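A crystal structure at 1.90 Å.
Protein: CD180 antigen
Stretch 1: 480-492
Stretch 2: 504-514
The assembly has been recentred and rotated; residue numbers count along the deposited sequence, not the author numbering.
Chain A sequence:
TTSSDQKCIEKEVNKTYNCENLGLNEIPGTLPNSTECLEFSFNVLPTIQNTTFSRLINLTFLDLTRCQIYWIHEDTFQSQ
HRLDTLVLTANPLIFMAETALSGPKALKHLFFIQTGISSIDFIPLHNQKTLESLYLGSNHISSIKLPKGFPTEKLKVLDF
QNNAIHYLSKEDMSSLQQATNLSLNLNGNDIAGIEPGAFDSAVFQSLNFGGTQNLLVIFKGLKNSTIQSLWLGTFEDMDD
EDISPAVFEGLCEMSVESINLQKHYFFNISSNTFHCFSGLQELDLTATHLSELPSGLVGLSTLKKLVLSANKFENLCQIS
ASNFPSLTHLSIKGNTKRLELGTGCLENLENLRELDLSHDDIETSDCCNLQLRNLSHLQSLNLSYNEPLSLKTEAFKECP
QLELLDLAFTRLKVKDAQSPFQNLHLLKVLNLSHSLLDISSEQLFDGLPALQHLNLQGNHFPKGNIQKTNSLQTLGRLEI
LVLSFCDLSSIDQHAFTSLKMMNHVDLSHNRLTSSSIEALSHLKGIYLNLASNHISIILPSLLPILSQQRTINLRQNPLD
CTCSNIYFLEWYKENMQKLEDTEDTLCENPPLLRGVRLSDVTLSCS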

# COMPACT_ATOMS: atom_id res chain seq x y z
N ILE A 480 11.74 22.40 46.84
CA ILE A 480 11.42 22.92 45.51
C ILE A 480 10.25 23.90 45.68
O ILE A 480 9.22 23.56 46.28
CB ILE A 480 10.98 21.78 44.54
CG1 ILE A 480 12.11 20.78 44.36
CG2 ILE A 480 10.51 22.35 43.20
CD1 ILE A 480 11.67 19.45 43.74
N LEU A 481 10.46 25.13 45.21
CA LEU A 481 9.50 26.21 45.30
C LEU A 481 9.38 26.85 43.93
O LEU A 481 10.39 27.32 43.35
CB LEU A 481 9.93 27.24 46.36
CG LEU A 481 9.10 28.52 46.57
CD1 LEU A 481 7.64 28.15 46.92
CD2 LEU A 481 9.76 29.37 47.67
N VAL A 482 8.16 26.86 43.39
CA VAL A 482 7.90 27.44 42.04
C VAL A 482 6.99 28.64 42.29
O VAL A 482 5.86 28.51 42.78
CB VAL A 482 7.18 26.45 41.09
CG1 VAL A 482 6.92 27.09 39.71
CG2 VAL A 482 7.98 25.17 40.95
N LEU A 483 7.53 29.83 41.99
CA LEU A 483 6.82 31.08 42.14
C LEU A 483 6.83 31.86 40.86
O LEU A 483 6.82 33.09 40.87
CB LEU A 483 7.46 31.92 43.27
CG LEU A 483 7.21 31.45 44.71
CD1 LEU A 483 8.07 32.27 45.67
CD2 LEU A 483 5.75 31.60 45.11
N SER A 484 6.83 31.15 39.74
CA SER A 484 6.89 31.82 38.46
C SER A 484 5.50 32.39 38.10
O SER A 484 4.51 31.92 38.63
CB SER A 484 7.42 30.86 37.40
OG SER A 484 6.64 29.66 37.41
N PHE A 485 5.43 33.42 37.23
CA PHE A 485 4.10 34.04 36.90
C PHE A 485 3.25 34.44 38.08
O PHE A 485 2.01 34.23 38.09
CB PHE A 485 3.28 33.05 36.04
CG PHE A 485 3.95 32.72 34.74
CD1 PHE A 485 3.81 33.56 33.62
CD2 PHE A 485 4.77 31.60 34.63
CE1 PHE A 485 4.46 33.26 32.43
CE2 PHE A 485 5.40 31.30 33.45
CZ PHE A 485 5.25 32.12 32.34
N CYS A 486 3.87 34.97 39.12
CA CYS A 486 3.14 35.38 40.30
C CYS A 486 2.96 36.92 40.39
O CYS A 486 2.68 37.44 41.47
CB CYS A 486 3.83 34.85 41.57
SG CYS A 486 3.48 33.06 41.77
N ASP A 487 3.25 37.61 39.28
CA ASP A 487 3.13 39.10 39.19
C ASP A 487 3.98 39.80 40.26
O ASP A 487 3.54 40.78 40.86
CB ASP A 487 1.65 39.46 39.41
CG ASP A 487 1.33 40.91 39.10
OD1 ASP A 487 0.53 41.50 39.88
OD2 ASP A 487 1.87 41.45 38.09
N LEU A 488 5.16 39.23 40.56
CA LEU A 488 5.95 39.70 41.70
C LEU A 488 6.78 40.91 41.31
O LEU A 488 7.49 40.89 40.30
CB LEU A 488 6.89 38.58 42.22
CG LEU A 488 6.19 37.44 42.98
CD1 LEU A 488 7.26 36.40 43.36
CD2 LEU A 488 5.44 37.96 44.20
N SER A 489 6.72 41.93 42.15
CA SER A 489 7.63 43.09 42.03
C SER A 489 8.83 42.99 42.93
O SER A 489 9.91 43.46 42.59
CB SER A 489 6.89 44.39 42.38
OG SER A 489 5.99 44.71 41.33
N SER A 490 8.65 42.38 44.10
CA SER A 490 9.71 42.38 45.12
C SER A 490 9.53 41.25 46.09
O SER A 490 8.42 40.76 46.29
CB SER A 490 9.70 43.71 45.92
OG SER A 490 8.36 44.06 46.31
N ILE A 491 10.63 40.90 46.75
CA ILE A 491 10.67 39.85 47.75
C ILE A 491 11.52 40.42 48.87
O ILE A 491 12.68 40.79 48.65
CB ILE A 491 11.29 38.53 47.18
CG1 ILE A 491 10.54 38.07 45.92
CG2 ILE A 491 11.33 37.43 48.26
CD1 ILE A 491 11.05 36.77 45.34
N ASP A 492 10.95 40.54 50.06
CA ASP A 492 11.70 40.96 51.22
C ASP A 492 12.94 40.08 51.42
O ASP A 492 12.88 38.87 51.21
CB ASP A 492 10.79 40.90 52.45
CG ASP A 492 11.40 41.59 53.65
OD1 ASP A 492 11.10 42.77 53.84
OD2 ASP A 492 12.22 40.97 54.36
N HIS A 504 15.90 24.37 44.89
CA HIS A 504 15.43 24.69 43.54
C HIS A 504 14.37 25.77 43.67
O HIS A 504 13.27 25.53 44.21
CB HIS A 504 14.89 23.40 42.88
CG HIS A 504 14.26 23.60 41.52
ND1 HIS A 504 14.75 23.02 40.41
CD2 HIS A 504 13.14 24.34 41.11
CE1 HIS A 504 14.00 23.36 39.34
NE2 HIS A 504 13.02 24.17 39.77
N VAL A 505 14.70 26.97 43.19
CA VAL A 505 13.82 28.13 43.38
C VAL A 505 13.59 28.73 42.03
O VAL A 505 14.53 29.21 41.39
CB VAL A 505 14.44 29.16 44.35
CG1 VAL A 505 13.43 30.30 44.58
CG2 VAL A 505 14.78 28.44 45.68
N ASP A 506 12.34 28.61 41.55
CA ASP A 506 11.99 29.16 40.26
C ASP A 506 11.21 30.48 40.50
O ASP A 506 10.08 30.48 41.04
CB ASP A 506 11.15 28.12 39.52
CG ASP A 506 10.79 28.52 38.13
OD1 ASP A 506 10.96 29.69 37.71
OD2 ASP A 506 10.33 27.64 37.42
N LEU A 507 11.86 31.61 40.15
CA LEU A 507 11.24 32.90 40.27
C LEU A 507 11.07 33.52 38.89
O LEU A 507 10.98 34.73 38.80
CB LEU A 507 12.10 33.87 41.13
CG LEU A 507 12.41 33.37 42.56
CD1 LEU A 507 13.46 34.25 43.27
CD2 LEU A 507 11.18 33.31 43.41
N SER A 508 11.00 32.69 37.85
CA SER A 508 11.01 33.22 36.50
C SER A 508 9.66 33.89 36.14
O SER A 508 8.66 33.67 36.82
CB SER A 508 11.32 32.11 35.50
OG SER A 508 10.36 31.05 35.56
N HIS A 509 9.66 34.73 35.10
CA HIS A 509 8.43 35.41 34.63
C HIS A 509 7.75 36.20 35.69
O HIS A 509 6.56 36.00 35.95
CB HIS A 509 7.47 34.43 33.97
CG HIS A 509 8.11 33.69 32.82
ND1 HIS A 509 8.08 34.16 31.54
CD2 HIS A 509 8.86 32.51 32.80
CE1 HIS A 509 8.76 33.32 30.75
NE2 HIS A 509 9.25 32.31 31.52
N ASN A 510 8.53 37.07 36.34
CA ASN A 510 8.02 38.08 37.23
C ASN A 510 8.56 39.48 36.82
O ASN A 510 8.98 39.66 35.67
CB ASN A 510 8.31 37.74 38.70
CG ASN A 510 7.45 36.58 39.21
OD1 ASN A 510 6.22 36.66 39.27
ND2 ASN A 510 8.10 35.48 39.56
N ARG A 511 8.60 40.41 37.76
CA ARG A 511 9.22 41.71 37.46
C ARG A 511 10.31 42.04 38.45
O ARG A 511 10.53 43.20 38.79
CB ARG A 511 8.16 42.83 37.48
CG ARG A 511 7.13 42.77 36.37
CD ARG A 511 6.19 43.99 36.49
NE ARG A 511 5.68 44.10 37.87
CZ ARG A 511 4.72 43.30 38.34
NH1 ARG A 511 4.21 42.44 37.49
NH2 ARG A 511 4.28 43.36 39.60
N LEU A 512 10.98 41.01 38.93
CA LEU A 512 11.96 41.21 39.99
C LEU A 512 13.19 41.97 39.50
O LEU A 512 13.60 41.82 38.32
CB LEU A 512 12.37 39.85 40.55
CG LEU A 512 11.24 39.07 41.21
CD1 LEU A 512 11.76 37.65 41.53
CD2 LEU A 512 10.78 39.81 42.47
N THR A 513 13.72 42.80 40.39
CA THR A 513 14.98 43.52 40.17
C THR A 513 16.05 42.86 41.04
O THR A 513 15.75 41.96 41.79
CB THR A 513 14.85 45.04 40.41
OG1 THR A 513 14.33 45.29 41.73
CG2 THR A 513 13.96 45.68 39.31
N SER A 514 17.30 43.29 40.92
CA SER A 514 18.39 42.47 41.46
C SER A 514 18.34 42.27 42.98
O SER A 514 18.84 41.26 43.49
CB SER A 514 19.74 43.08 41.06
OG SER A 514 19.87 44.31 41.74
O HOH W 1 7.85 27.88 36.20
O HOH W 2 4.18 37.45 36.82
O HOH W 3 12.61 43.33 43.05
O HOH W 4 7.23 46.05 39.09

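The two stretches lie side by side in one chain. Strand 480-482 runs parallel to strand 504-506, with the axes 4.9 Å apart at closest approach and 1° between their directions. I480 pairs with H504, L481 with V505, and V482 with D506. The match continues beyond the strands, where S484 lies beside S508 and F485 beside H509. Together the stretches bury 954 Å².

The strands are joined by a regular parallel ladder. L481 N donates to H504 O at 3.0 Å, D506 N donates to L481 O at 3.0 Å, and L483 N donates to D506 O at 2.8 Å. Side chains alternate between the two faces of the sheet. I480, V482, H504 and D506 share one face; L481 and V505 share the other and are buried. On the first face, I480 CG2 meets the H504 ring obliquely, 3.9 Å from H504 CD2.

D506 OD1 is held by the turn that follows it. D506 OD1 accepts from S508 OG at 2.6 Å and from S508 N at 3.0 Å. Water 1 fills a gap beside it, 2.8 Å from D506 OD2 and 2.5 Å from S484 OG, and so links the two stretches.

F485 and H509 both have positive phi and chi1 in m. Their rings form an offset stack, with centroids 4.4 Å apart and planes at 8°. The offset places H509 CB over the face of the F485 ring, 3.5 Å from its centroid, in a CH-pi contact. The backbone beside the rings is also tied: F485 N donates to S508 O at 3.3 Å, and makes a weak bond to H509 O at 3.1 Å.

N510 is the plug of the contact. Its CA-to-CB bond points toward stretch 1, and its buried amide fits into the curve of the 483-488 loop. Both ends of the amide are used. N510 ND2 donates to L483 O at 3.0 Å and to L507 O, in its own stretch, at 3.1 Å. N510 OD1 accepts from C486 N at 2.9 Å and from L488 N at 3.1 Å. One side chain thus satisfies backbone groups that the turn leaves without strand partners. Water 2 bridges nearby, accepting from D487 N at 2.6 Å and donating to H509 O at 2.9 Å.

Leucines and an isoleucine pack in the interior. L507 CD2 touches both L483 CB and I491 CD1, each at 4.0 Å. L512 CD2 sits in the corner formed by L488 and I491, 4.1 Å from L488 CB and 3.9 Å from I491 CG1.

R511 has more of its surface covered by the other stretch than any other residue here. R511 N donates to L488 O at 2.8 Å. The guanidinium lies across the L488 backbone, one face over L488 C, with D487 OD2 and S489 OG at its edge. There the planar charge meets a carboxylate: R511 NH1 forms a salt bridge with D487 OD2 at 2.6 Å. R511 NH2 donates to D487 O at 3.0 Å and to S489 OG at 2.8 Å. Water 4 accepts from R511 NE at 2.8 Å and lies 2.9 Å from S489 OG.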